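Local coordinates for protein omega-class glutathione S-transferase (Bombyx mori, PDB 3WD6) that binds glutathione and, as an omega-class glutathione transferase, probably catalyses glutathione-dependent transfer and dehydroascorbate reduction, at residues A[37-46]-A[180-188]; A[132-143]-A[191-199]. All blocks are in the same frame, centred on the assembly; numbering follows the deposited sequence.

Contact 1: residues A[37-46]-A[180-188]. With GSH (glutathione), chain J.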
loop_
_atom_site.group_PDB
_atom_site.type_symbol
_atom_site.label_atom_id
_atom_site.label_comp_id
_atom_site.label_asym_id
_atom_site.label_seq_id
_atom_site.Cartn_x
_atom_site.Cartn_y
_atom_site.Cartn_z
ATOM N N TYR A 37 -7.141 3.635 4.271
ATOM C CA TYR A 37 -6.616 2.454 4.940
ATOM C C TYR A 37 -6.378 1.340 3.932
ATOM O O TYR A 37 -5.974 0.234 4.302
ATOM C CB TYR A 37 -7.599 2.026 6.056
ATOM C CG TYR A 37 -7.861 3.173 7.013
ATOM C CD1 TYR A 37 -7.071 3.367 8.142
ATOM C CD2 TYR A 37 -8.850 4.100 6.747
ATOM C CE1 TYR A 37 -7.291 4.451 8.999
ATOM C CE2 TYR A 37 -9.079 5.170 7.586
ATOM C CZ TYR A 37 -8.295 5.354 8.702
ATOM O OH TYR A 37 -8.554 6.442 9.528
ATOM N N CYS A 38 -6.621 1.621 2.653
ATOM C CA CYS A 38 -6.368 0.605 1.639
ATOM C C CYS A 38 -4.870 0.457 1.305
ATOM O O CYS A 38 -4.244 1.384 0.762
ATOM C CB CYS A 38 -7.182 0.864 0.365
ATOM S SG CYS A 38 -6.839 -0.396 -0.913
ATOM N N PRO A 39 -4.288 -0.723 1.606
ATOM C CA PRO A 39 -2.852 -0.835 1.280
ATOM C C PRO A 39 -2.608 -0.795 -0.217
ATOM O O PRO A 39 -1.548 -0.287 -0.629
ATOM C CB PRO A 39 -2.438 -2.206 1.849
ATOM C CG PRO A 39 -3.719 -2.990 1.932
ATOM C CD PRO A 39 -4.830 -1.957 2.199
ATOM N N TYR A 40 -3.543 -1.329 -1.012
ATOM C CA TYR A 40 -3.340 -1.348 -2.461
ATOM C C TYR A 40 -3.289 0.069 -3.001
ATOM O O TYR A 40 -2.394 0.421 -3.786
ATOM C CB TYR A 40 -4.403 -2.193 -3.175
ATOM C CG TYR A 40 -4.241 -3.657 -2.870
ATOM C CD1 TYR A 40 -3.251 -4.414 -3.500
ATOM C CD2 TYR A 40 -5.038 -4.276 -1.909
ATOM C CE1 TYR A 40 -3.080 -5.756 -3.202
ATOM C CE2 TYR A 40 -4.875 -5.625 -1.603
ATOM C CZ TYR A 40 -3.897 -6.357 -2.256
ATOM O OH TYR A 40 -3.727 -7.687 -1.941
ATOM N N ALA A 41 -4.237 0.891 -2.570
ATOM C CA ALA A 41 -4.245 2.289 -2.972
ATOM C C ALA A 41 -2.991 3.007 -2.450
ATOM O O ALA A 41 -2.501 3.946 -3.090
ATOM C CB ALA A 41 -5.509 2.960 -2.485
ATOM N N GLN A 42 -2.462 2.560 -1.306
ATOM C CA GLN A 42 -1.250 3.179 -0.738
ATOM C C GLN A 42 -0.052 3.112 -1.707
ATOM O O GLN A 42 0.779 4.033 -1.761
ATOM C CB GLN A 42 -0.872 2.560 0.610
ATOM C CG GLN A 42 0.255 3.306 1.317
ATOM C CD GLN A 42 0.607 2.703 2.674
ATOM O OE1 GLN A 42 0.027 1.677 3.081
ATOM N NE2 GLN A 42 1.572 3.327 3.378
ATOM N N ARG A 43 0.030 2.022 -2.466
ATOM C CA ARG A 43 1.045 1.889 -3.509
ATOM C C ARG A 43 1.049 3.091 -4.435
ATOM O O ARG A 43 2.120 3.605 -4.796
ATOM C CB ARG A 43 0.797 0.623 -4.336
ATOM C CG ARG A 43 1.145 -0.639 -3.626
ATOM C CD ARG A 43 0.598 -1.800 -4.378
ATOM N NE ARG A 43 1.267 -3.043 -4.014
ATOM C CZ ARG A 43 0.952 -4.227 -4.519
ATOM N NH1 ARG A 43 -0.052 -4.325 -5.402
ATOM N NH2 ARG A 43 1.649 -5.302 -4.145
ATOM N N THR A 44 -0.145 3.535 -4.827
ATOM C CA THR A 44 -0.256 4.639 -5.773
ATOM C C THR A 44 0.183 5.952 -5.108
ATOM O O THR A 44 0.932 6.734 -5.700
ATOM C CB THR A 44 -1.685 4.729 -6.340
ATOM O OG1 THR A 44 -2.021 3.491 -6.998
ATOM C CG2 THR A 44 -1.801 5.893 -7.323
ATOM N N ILE A 45 -0.276 6.193 -3.875
ATOM C CA ILE A 45 0.177 7.350 -3.072
ATOM C C ILE A 45 1.705 7.405 -2.905
ATOM O O ILE A 45 2.331 8.458 -3.108
ATOM C CB ILE A 45 -0.421 7.304 -1.643
ATOM C CG1 ILE A 45 -1.948 7.110 -1.685
ATOM C CG2 ILE A 45 -0.014 8.530 -0.851
ATOM C CD1 ILE A 45 -2.677 8.236 -2.390
ATOM N N LEU A 46 2.304 6.282 -2.509
ATOM C CA LEU A 46 3.748 6.238 -2.301
ATOM C C LEU A 46 4.459 6.657 -3.575
ATOM O O LEU A 46 5.330 7.525 -3.557
ATOM C CB LEU A 46 4.213 4.824 -1.902
ATOM C CG LEU A 46 3.705 4.325 -0.546
ATOM C CD1 LEU A 46 4.122 2.889 -0.328
ATOM C CD2 LEU A 46 4.199 5.239 0.602
ATOM N N TYR A 180 8.525 0.250 -2.380
ATOM C CA TYR A 180 7.241 0.923 -2.208
ATOM C C TYR A 180 6.063 -0.016 -2.388
ATOM O O TYR A 180 5.034 0.151 -1.718
ATOM C CB TYR A 180 7.096 2.108 -3.161
ATOM C CG TYR A 180 7.929 3.309 -2.759
ATOM C CD1 TYR A 180 7.982 3.733 -1.422
ATOM C CD2 TYR A 180 8.687 4.004 -3.706
ATOM C CE1 TYR A 180 8.757 4.832 -1.042
ATOM C CE2 TYR A 180 9.466 5.099 -3.338
ATOM C CZ TYR A 180 9.494 5.515 -2.002
ATOM O OH TYR A 180 10.242 6.614 -1.641
ATOM N N MET A 181 6.195 -0.992 -3.289
ATOM C CA MET A 181 5.034 -1.819 -3.655
ATOM C C MET A 181 4.741 -2.896 -2.596
ATOM O O MET A 181 3.632 -3.452 -2.548
ATOM C CB MET A 181 5.180 -2.432 -5.057
ATOM C CG MET A 181 5.185 -1.411 -6.191
ATOM S SD MET A 181 3.717 -0.354 -6.217
ATOM C CE MET A 181 4.311 1.105 -5.343
ATOM N N ILE A 182 5.717 -3.170 -1.733
ATOM C CA ILE A 182 5.468 -4.096 -0.642
ATOM C C ILE A 182 5.287 -3.340 0.675
ATOM O O ILE A 182 4.743 -3.880 1.652
ATOM C CB ILE A 182 6.584 -5.180 -0.520
ATOM C CG1 ILE A 182 7.880 -4.604 0.054
ATOM C CG2 ILE A 182 6.848 -5.835 -1.882
ATOM C CD1 ILE A 182 9.068 -5.605 0.018
ATOM N N TRP A 183 5.727 -2.082 0.703
ATOM C CA TRP A 183 5.741 -1.326 1.953
ATOM C C TRP A 183 4.425 -1.358 2.776
ATOM O O TRP A 183 4.457 -1.474 4.002
ATOM C CB TRP A 183 6.165 0.139 1.727
ATOM C CG TRP A 183 5.906 0.908 2.978
ATOM C CD1 TRP A 183 4.923 1.837 3.198
ATOM C CD2 TRP A 183 6.585 0.737 4.219
ATOM N NE1 TRP A 183 4.975 2.285 4.504
ATOM C CE2 TRP A 183 5.982 1.616 5.153
ATOM C CE3 TRP A 183 7.660 -0.058 4.632
ATOM C CZ2 TRP A 183 6.419 1.715 6.481
ATOM C CZ3 TRP A 183 8.094 0.041 5.953
ATOM C CH2 TRP A 183 7.467 0.921 6.863
ATOM N N PRO A 184 3.267 -1.230 2.111
ATOM C CA PRO A 184 2.044 -1.096 2.923
ATOM C C PRO A 184 1.843 -2.252 3.911
ATOM O O PRO A 184 1.255 -2.083 5.004
ATOM C CB PRO A 184 0.922 -1.113 1.871
ATOM C CG PRO A 184 1.588 -0.578 0.618
ATOM C CD PRO A 184 2.993 -1.138 0.659
ATOM N N TRP A 185 2.300 -3.438 3.523
ATOM C CA TRP A 185 2.100 -4.579 4.407
ATOM C C TRP A 185 3.069 -4.536 5.565
ATOM O O TRP A 185 2.693 -4.866 6.688
ATOM C CB TRP A 185 2.073 -5.898 3.644
ATOM C CG TRP A 185 0.816 -5.911 2.861
ATOM C CD1 TRP A 185 -0.419 -6.329 3.295
ATOM C CD2 TRP A 185 0.616 -5.373 1.539
ATOM N NE1 TRP A 185 -1.356 -6.123 2.308
ATOM C CE2 TRP A 185 -0.754 -5.542 1.223
ATOM C CE3 TRP A 185 1.464 -4.790 0.589
ATOM C CZ2 TRP A 185 -1.296 -5.145 -0.001
ATOM C CZ3 TRP A 185 0.926 -4.399 -0.634
ATOM C CH2 TRP A 185 -0.444 -4.579 -0.918
ATOM N N PHE A 186 4.292 -4.075 5.313
ATOM C CA PHE A 186 5.197 -3.818 6.422
ATOM C C PHE A 186 4.656 -2.738 7.377
ATOM O O PHE A 186 4.843 -2.846 8.608
ATOM C CB PHE A 186 6.596 -3.479 5.919
ATOM C CG PHE A 186 7.304 -4.655 5.304
ATOM C CD1 PHE A 186 7.169 -5.938 5.861
ATOM C CD2 PHE A 186 8.082 -4.496 4.162
ATOM C CE1 PHE A 186 7.812 -7.044 5.286
ATOM C CE2 PHE A 186 8.742 -5.589 3.589
ATOM C CZ PHE A 186 8.603 -6.865 4.152
ATOM N N GLU A 187 4.002 -1.706 6.834
ATOM C CA GLU A 187 3.448 -0.662 7.682
ATOM C C GLU A 187 2.445 -1.300 8.631
ATOM O O GLU A 187 2.381 -0.955 9.820
ATOM C CB GLU A 187 2.775 0.460 6.861
ATOM C CG GLU A 187 2.294 1.633 7.739
ATOM C CD GLU A 187 1.882 2.896 6.965
ATOM O OE1 GLU A 187 0.913 3.576 7.386
ATOM O OE2 GLU A 187 2.535 3.236 5.947
ATOM N N ARG A 188 1.678 -2.249 8.098
ATOM C CA ARG A 188 0.618 -2.920 8.853
ATOM C C ARG A 188 1.176 -3.969 9.819
ATOM O O ARG A 188 0.646 -4.150 10.918
ATOM C CB ARG A 188 -0.425 -3.527 7.895
ATOM C CG ARG A 188 -1.494 -2.517 7.426
ATOM C CD ARG A 188 -1.797 -2.604 5.933
ATOM N NE ARG A 188 -2.716 -1.544 5.496
ATOM C CZ ARG A 188 -2.328 -0.372 4.990
ATOM N NH1 ARG A 188 -1.039 -0.105 4.842
ATOM N NH2 ARG A 188 -3.224 0.527 4.619
HETATM N N1 GSH J . -5.727 -6.001 -7.451
HETATM C CA1 GSH J . -6.230 -4.693 -7.014
HETATM C C1 GSH J . -5.133 -3.634 -6.977
HETATM O O11 GSH J . -5.397 -2.389 -7.148
HETATM O O12 GSH J . -3.921 -4.011 -6.801
HETATM C CB1 GSH J . -6.894 -4.864 -5.654
HETATM C CG1 GSH J . -7.259 -3.635 -4.886
HETATM C CD1 GSH J . -8.241 -3.844 -3.760
HETATM O OE1 GSH J . -8.472 -4.956 -3.300
HETATM N N2 GSH J . -8.932 -2.721 -3.202
HETATM C CA2 GSH J . -9.892 -2.993 -2.127
HETATM C C2 GSH J . -11.274 -2.668 -2.653
HETATM O O2 GSH J . -11.427 -1.651 -3.320
HETATM C CB2 GSH J . -9.599 -2.123 -0.957
HETATM S SG2 GSH J . -8.275 -2.566 0.108
HETATM N N3 GSH J . -12.390 -3.540 -2.354
HETATM C CA3 GSH J . -13.725 -3.217 -2.859
HETATM C C3 GSH J . -14.859 -3.713 -2.056
HETATM O O31 GSH J . -14.981 -3.345 -0.856
HETATM O O32 GSH J . -15.700 -4.487 -2.576
HETATM O O HOH W 1 -2.572 3.307 4.011
#
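Two nitrogens of R43 grip the backbone oxygen of M181 side-on: NE donates to M181 O at 2.8 Å, in the carbonyl plane and on a lone pair, and NH2 donates to the same oxygen, tilted from that plane. The bond joins helix 39-51 of the thioredoxin-like domain to helix 177-189 of the helical domain, the domain interface of the GST fold, with the axes of the short segments 8.2 Å apart at 127°. R43 NH1 is hydrogen-bonded to OG of S92, a glutathione-binding residue.

Q42, with CG anti to the backbone N (chi1 -172°) and the chain extended, pushes its amide among W183, P184, E187 and R188. Its NE2 donates to E187 OE2 at 2.7 Å from above the carboxylate plane, while W183 NE1 uses that oxygen's anti lone pair. R188 NH1 donates to Q42 OE1 at 2.7 Å and, within its own helix, to P184 O; R188 NH2 meets Y37 O at 2.8 Å from above the carbonyl plane, and P39 CB lies over the guanidinium centre. A leucine in place of R188 would probably leave Y37 O and Q42 OE1 without these donors, the Q42 amide held mainly through its NE2.

P39 CB also makes a CH-pi contact with the W185 face. The edge of W185 meets the Y40 ring in a T-shaped pair, CZ2 standing 3.6 Å from Y40 CZ; glutathione CB1 lies over the opposite face of Y40.

Contact 2: residues A[132-143]-A[191-199]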
loop_
_atom_site.group_PDB
_atom_site.type_symbol
_atom_site.label_atom_id
_atom_site.label_comp_id
_atom_site.label_asym_id
_atom_site.label_seq_id
_atom_site.Cartn_x
_atom_site.Cartn_y
_atom_site.Cartn_z
ATOM N N LEU A 132 -1.881 -13.439 4.846
ATOM C CA LEU A 132 -1.990 -13.604 6.288
ATOM C C LEU A 132 -2.700 -12.424 6.935
ATOM O O LEU A 132 -3.544 -12.621 7.818
ATOM C CB LEU A 132 -0.613 -13.774 6.929
ATOM C CG LEU A 132 -0.710 -13.996 8.439
ATOM C CD1 LEU A 132 -1.477 -15.288 8.731
ATOM C CD2 LEU A 132 0.662 -14.027 9.086
ATOM N N PHE A 133 -2.344 -11.208 6.508
ATOM C CA PHE A 133 -2.897 -9.985 7.103
ATOM C C PHE A 133 -4.414 -9.915 6.916
ATOM O O PHE A 133 -5.152 -9.722 7.873
ATOM C CB PHE A 133 -2.179 -8.729 6.564
ATOM C CG PHE A 133 -3.063 -7.489 6.455
ATOM C CD1 PHE A 133 -3.608 -7.103 5.229
ATOM C CD2 PHE A 133 -3.325 -6.690 7.561
ATOM C CE1 PHE A 133 -4.381 -5.998 5.115
ATOM C CE2 PHE A 133 -4.129 -5.568 7.407
ATOM C CZ PHE A 133 -4.643 -5.253 6.159
ATOM N N ILE A 134 -4.876 -10.106 5.687
ATOM C CA ILE A 134 -6.307 -10.089 5.413
ATOM C C ILE A 134 -7.074 -11.248 6.090
ATOM O O ILE A 134 -8.246 -11.090 6.452
ATOM C CB ILE A 134 -6.590 -10.047 3.893
ATOM C CG1 ILE A 134 -8.092 -9.902 3.630
ATOM C CG2 ILE A 134 -6.040 -11.297 3.208
ATOM C CD1 ILE A 134 -8.702 -8.607 4.147
ATOM N N LYS A 135 -6.423 -12.395 6.276
ATOM C CA LYS A 135 -7.053 -13.502 6.999
ATOM C C LYS A 135 -7.170 -13.183 8.477
ATOM O O LYS A 135 -8.226 -13.370 9.079
ATOM C CB LYS A 135 -6.276 -14.805 6.826
ATOM C CG LYS A 135 -6.766 -15.697 5.696
ATOM C CD LYS A 135 -5.827 -16.903 5.507
ATOM C CE LYS A 135 -6.125 -17.635 4.209
ATOM N NZ LYS A 135 -6.292 -16.663 3.079
ATOM N N ILE A 136 -6.081 -12.715 9.073
ATOM C CA ILE A 136 -6.098 -12.397 10.497
ATOM C C ILE A 136 -7.118 -11.307 10.772
ATOM O O ILE A 136 -7.809 -11.308 11.793
ATOM C CB ILE A 136 -4.728 -11.922 10.967
ATOM C CG1 ILE A 136 -3.759 -13.110 10.981
ATOM C CG2 ILE A 136 -4.835 -11.256 12.333
ATOM C CD1 ILE A 136 -2.422 -12.817 11.639
ATOM N N LEU A 137 -7.214 -10.387 9.826
ATOM C CA LEU A 137 -8.117 -9.259 9.931
ATOM C C LEU A 137 -9.601 -9.640 9.822
ATOM O O LEU A 137 -10.407 -9.133 10.595
ATOM C CB LEU A 137 -7.760 -8.211 8.868
ATOM C CG LEU A 137 -8.348 -6.816 9.060
ATOM C CD1 LEU A 137 -7.842 -6.202 10.351
ATOM C CD2 LEU A 137 -8.012 -5.930 7.864
ATOM N N LYS A 138 -9.959 -10.526 8.887
ATOM C CA LYS A 138 -11.377 -10.763 8.544
ATOM C C LYS A 138 -11.882 -12.204 8.679
ATOM O O LYS A 138 -13.096 -12.438 8.658
ATOM C CB LYS A 138 -11.689 -10.275 7.111
ATOM C CG LYS A 138 -11.533 -8.775 6.881
ATOM C CD LYS A 138 -12.368 -8.328 5.676
ATOM C CE LYS A 138 -11.941 -6.950 5.168
ATOM N NZ LYS A 138 -12.710 -6.513 3.960
ATOM N N PHE A 139 -10.964 -13.164 8.784
ATOM C CA PHE A 139 -11.329 -14.584 8.871
ATOM C C PHE A 139 -10.413 -15.274 9.873
ATOM O O PHE A 139 -9.956 -16.397 9.646
ATOM C CB PHE A 139 -11.216 -15.259 7.492
ATOM C CG PHE A 139 -11.624 -14.363 6.335
ATOM C CD1 PHE A 139 -12.964 -14.060 6.098
ATOM C CD2 PHE A 139 -10.662 -13.821 5.485
ATOM C CE1 PHE A 139 -13.333 -13.227 5.032
ATOM C CE2 PHE A 139 -11.023 -12.989 4.414
ATOM C CZ PHE A 139 -12.357 -12.692 4.190
ATOM N N SER A 140 -10.172 -14.590 10.990
ATOM C CA SER A 140 -9.066 -14.907 11.896
ATOM C C SER A 140 -9.086 -16.336 12.417
ATOM O O SER A 140 -8.038 -16.921 12.700
ATOM C CB SER A 140 -9.034 -13.921 13.074
ATOM O OG SER A 140 -7.986 -14.245 13.980
ATOM N N ASP A 141 -10.282 -16.893 12.551
ATOM C CA ASP A 141 -10.431 -18.237 13.096
ATOM C C ASP A 141 -9.834 -19.286 12.159
ATOM O O ASP A 141 -9.321 -20.314 12.613
ATOM C CB ASP A 141 -11.911 -18.534 13.381
ATOM C CG ASP A 141 -12.524 -17.536 14.353
ATOM O OD1 ASP A 141 -11.760 -16.920 15.132
ATOM O OD2 ASP A 141 -13.762 -17.363 14.335
ATOM N N THR A 142 -9.876 -19.001 10.858
ATOM C CA THR A 142 -9.425 -19.956 9.845
ATOM C C THR A 142 -7.901 -19.942 9.630
ATOM O O THR A 142 -7.364 -20.783 8.905
ATOM C CB THR A 142 -10.179 -19.764 8.497
ATOM O OG1 THR A 142 -9.432 -18.909 7.620
ATOM C CG2 THR A 142 -11.557 -19.167 8.751
ATOM N N VAL A 143 -7.210 -19.005 10.276
ATOM C CA VAL A 143 -5.746 -18.918 10.182
ATOM C C VAL A 143 -5.045 -20.173 10.742
ATOM O O VAL A 143 -5.126 -20.454 11.947
ATOM C CB VAL A 143 -5.212 -17.637 10.889
ATOM C CG1 VAL A 143 -3.690 -17.587 10.871
ATOM C CG2 VAL A 143 -5.796 -16.390 10.234
ATOM N N ALA A 191 1.423 -3.044 13.412
ATOM C CA ALA A 191 0.254 -3.077 14.297
ATOM C C ALA A 191 -0.156 -4.490 14.686
ATOM O O ALA A 191 -0.921 -4.680 15.626
ATOM C CB ALA A 191 -0.912 -2.346 13.679
ATOM N N PHE A 192 0.336 -5.485 13.964
ATOM C CA PHE A 192 0.063 -6.867 14.336
ATOM C C PHE A 192 1.197 -7.408 15.190
ATOM O O PHE A 192 1.217 -8.594 15.516
ATOM C CB PHE A 192 -0.108 -7.737 13.094
ATOM C CG PHE A 192 -1.381 -7.476 12.348
ATOM C CD1 PHE A 192 -2.555 -8.158 12.681
ATOM C CD2 PHE A 192 -1.419 -6.546 11.323
ATOM C CE1 PHE A 192 -3.747 -7.915 11.990
ATOM C CE2 PHE A 192 -2.612 -6.295 10.625
ATOM C CZ PHE A 192 -3.779 -6.984 10.963
ATOM N N ALA A 193 2.134 -6.537 15.558
ATOM C CA ALA A 193 3.334 -6.979 16.253
ATOM C C ALA A 193 3.103 -7.523 17.670
ATOM O O ALA A 193 4.064 -7.897 18.335
ATOM C CB ALA A 193 4.402 -5.876 16.251
ATOM N N HIS A 194 1.857 -7.584 18.143
ATOM C CA HIS A 194 1.604 -8.304 19.410
ATOM C C HIS A 194 0.580 -9.423 19.269
ATOM O O HIS A 194 -0.020 -9.865 20.258
ATOM C CB HIS A 194 1.209 -7.377 20.563
ATOM C CG HIS A 194 1.602 -7.895 21.919
ATOM N ND1 HIS A 194 2.757 -8.623 22.142
ATOM C CD2 HIS A 194 1.004 -7.760 23.130
ATOM C CE1 HIS A 194 2.849 -8.921 23.427
ATOM N NE2 HIS A 194 1.799 -8.407 24.048
ATOM N N ASP A 195 0.354 -9.836 18.027
ATOM C CA ASP A 195 -0.234 -11.132 17.739
ATOM C C ASP A 195 0.984 -12.039 17.555
ATOM O O ASP A 195 1.983 -11.632 16.955
ATOM C CB ASP A 195 -1.099 -11.048 16.483
ATOM C CG ASP A 195 -1.534 -12.409 15.970
ATOM O OD1 ASP A 195 -0.784 -13.394 16.140
ATOM O OD2 ASP A 195 -2.630 -12.487 15.369
ATOM N N GLU A 196 0.924 -13.245 18.107
ATOM C CA GLU A 196 2.110 -14.092 18.228
ATOM C C GLU A 196 2.517 -14.695 16.873
ATOM O O GLU A 196 3.685 -15.041 16.635
ATOM C CB GLU A 196 1.872 -15.174 19.299
ATOM C CG GLU A 196 0.800 -16.250 18.956
ATOM C CD GLU A 196 -0.669 -15.780 19.104
ATOM O OE1 GLU A 196 -0.923 -14.672 19.649
ATOM O OE2 GLU A 196 -1.575 -16.541 18.671
ATOM N N ARG A 197 1.535 -14.786 15.983
ATOM C CA ARG A 197 1.704 -15.381 14.665
ATOM C C ARG A 197 2.358 -14.414 13.674
ATOM O O ARG A 197 2.636 -14.787 12.531
ATOM C CB ARG A 197 0.335 -15.802 14.128
ATOM C CG ARG A 197 -0.501 -16.615 15.119
ATOM C CD ARG A 197 -1.944 -16.811 14.633
ATOM N NE ARG A 197 -2.731 -15.583 14.725
ATOM C CZ ARG A 197 -4.012 -15.491 14.378
ATOM N NH1 ARG A 197 -4.650 -16.556 13.915
ATOM N NH2 ARG A 197 -4.660 -14.335 14.494
ATOM N N VAL A 198 2.602 -13.181 14.117
ATOM C CA VAL A 198 3.139 -12.136 13.253
ATOM C C VAL A 198 4.461 -11.571 13.778
ATOM O O VAL A 198 5.345 -11.243 12.997
ATOM C CB VAL A 198 2.140 -10.968 13.110
ATOM C CG1 VAL A 198 2.678 -9.915 12.135
ATOM C CG2 VAL A 198 0.771 -11.481 12.676
ATOM N N ARG A 199 4.585 -11.449 15.097
ATOM C CA ARG A 199 5.756 -10.816 15.711
ATOM C C ARG A 199 7.042 -11.405 15.135
ATOM O O ARG A 199 7.129 -12.615 14.898
ATOM C CB ARG A 199 5.737 -10.975 17.239
ATOM C CG ARG A 199 6.581 -9.925 17.985
ATOM C CD ARG A 199 6.778 -10.260 19.481
ATOM N NE ARG A 199 7.801 -11.289 19.695
ATOM C CZ ARG A 199 9.084 -11.042 19.973
ATOM N NH1 ARG A 199 9.523 -9.789 20.083
ATOM N NH2 ARG A 199 9.937 -12.053 20.141
#
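Apolar packing between I136 and the loop residues F192 and V198 carries much of this contact. I136 divides its branches: CG2, anti to the backbone N, runs to F192 CE1 at 3.5 Å, whereas CD1, at the end of the other branch, meets V198 CG2 at 3.6 Å. The F192 ring receives L137 CD1 at its edge, 4.2 Å from CZ. F133 and F192 meet rim to rim with their planes at 86°, neither ring lying over the face of the other. L132 CD2 adds a looser contact with V198 CG2.

The packing joins the end of helix 127-138 to the loop between helices 177-189 and 206-216 in the all-helical domain of the GST fold. H235 of helix 228-240 meets the F192 ring as well, and Y151 of helix 145-165 donates its hydroxyl to V198 O and touches L132.

The polar contacts centre on R197. Within its own loop it grips the D195 carboxylate side-on, NH2 donating to OD2 at 2.9 Å and NE to OD1, each on a syn lone pair, so that the guanidinium and carboxylate are nearly coplanar. The backbone N of R197 closes an Asx turn on D195 OD1 at 2.7 Å. Across the contact, NH2 sends a weak but straight bond to S140 OG (3.4 Å, 170°), in the turn after the helix. Bent at chi3 (-73°), the arginine chain brings its flat end up to I136, whose CG1 lies over one guanidinium face; beyond the helix, V143 CB approaches NH1 obliquely.

In the fold
Contact 1 is buried near the centre of the chain and ties the thioredoxin-like domain to the helical one; contact 2, about 17 Å away between centres, is partly buried and stays among the helices and a loop of the helical domain. Helix 177-189 enters the first directly, and the loop that follows it enters the second. The two meet where F133 packs on W185 and R188, its CD1 lying 3.8 Å from W185 CD1. Buried polar groups in contact 1 are bonded across the interface, beside the glutathione pocket, whereas the salt bridge of contact 2 lies within one segment and only a weak bond crosses, beside apolar packing.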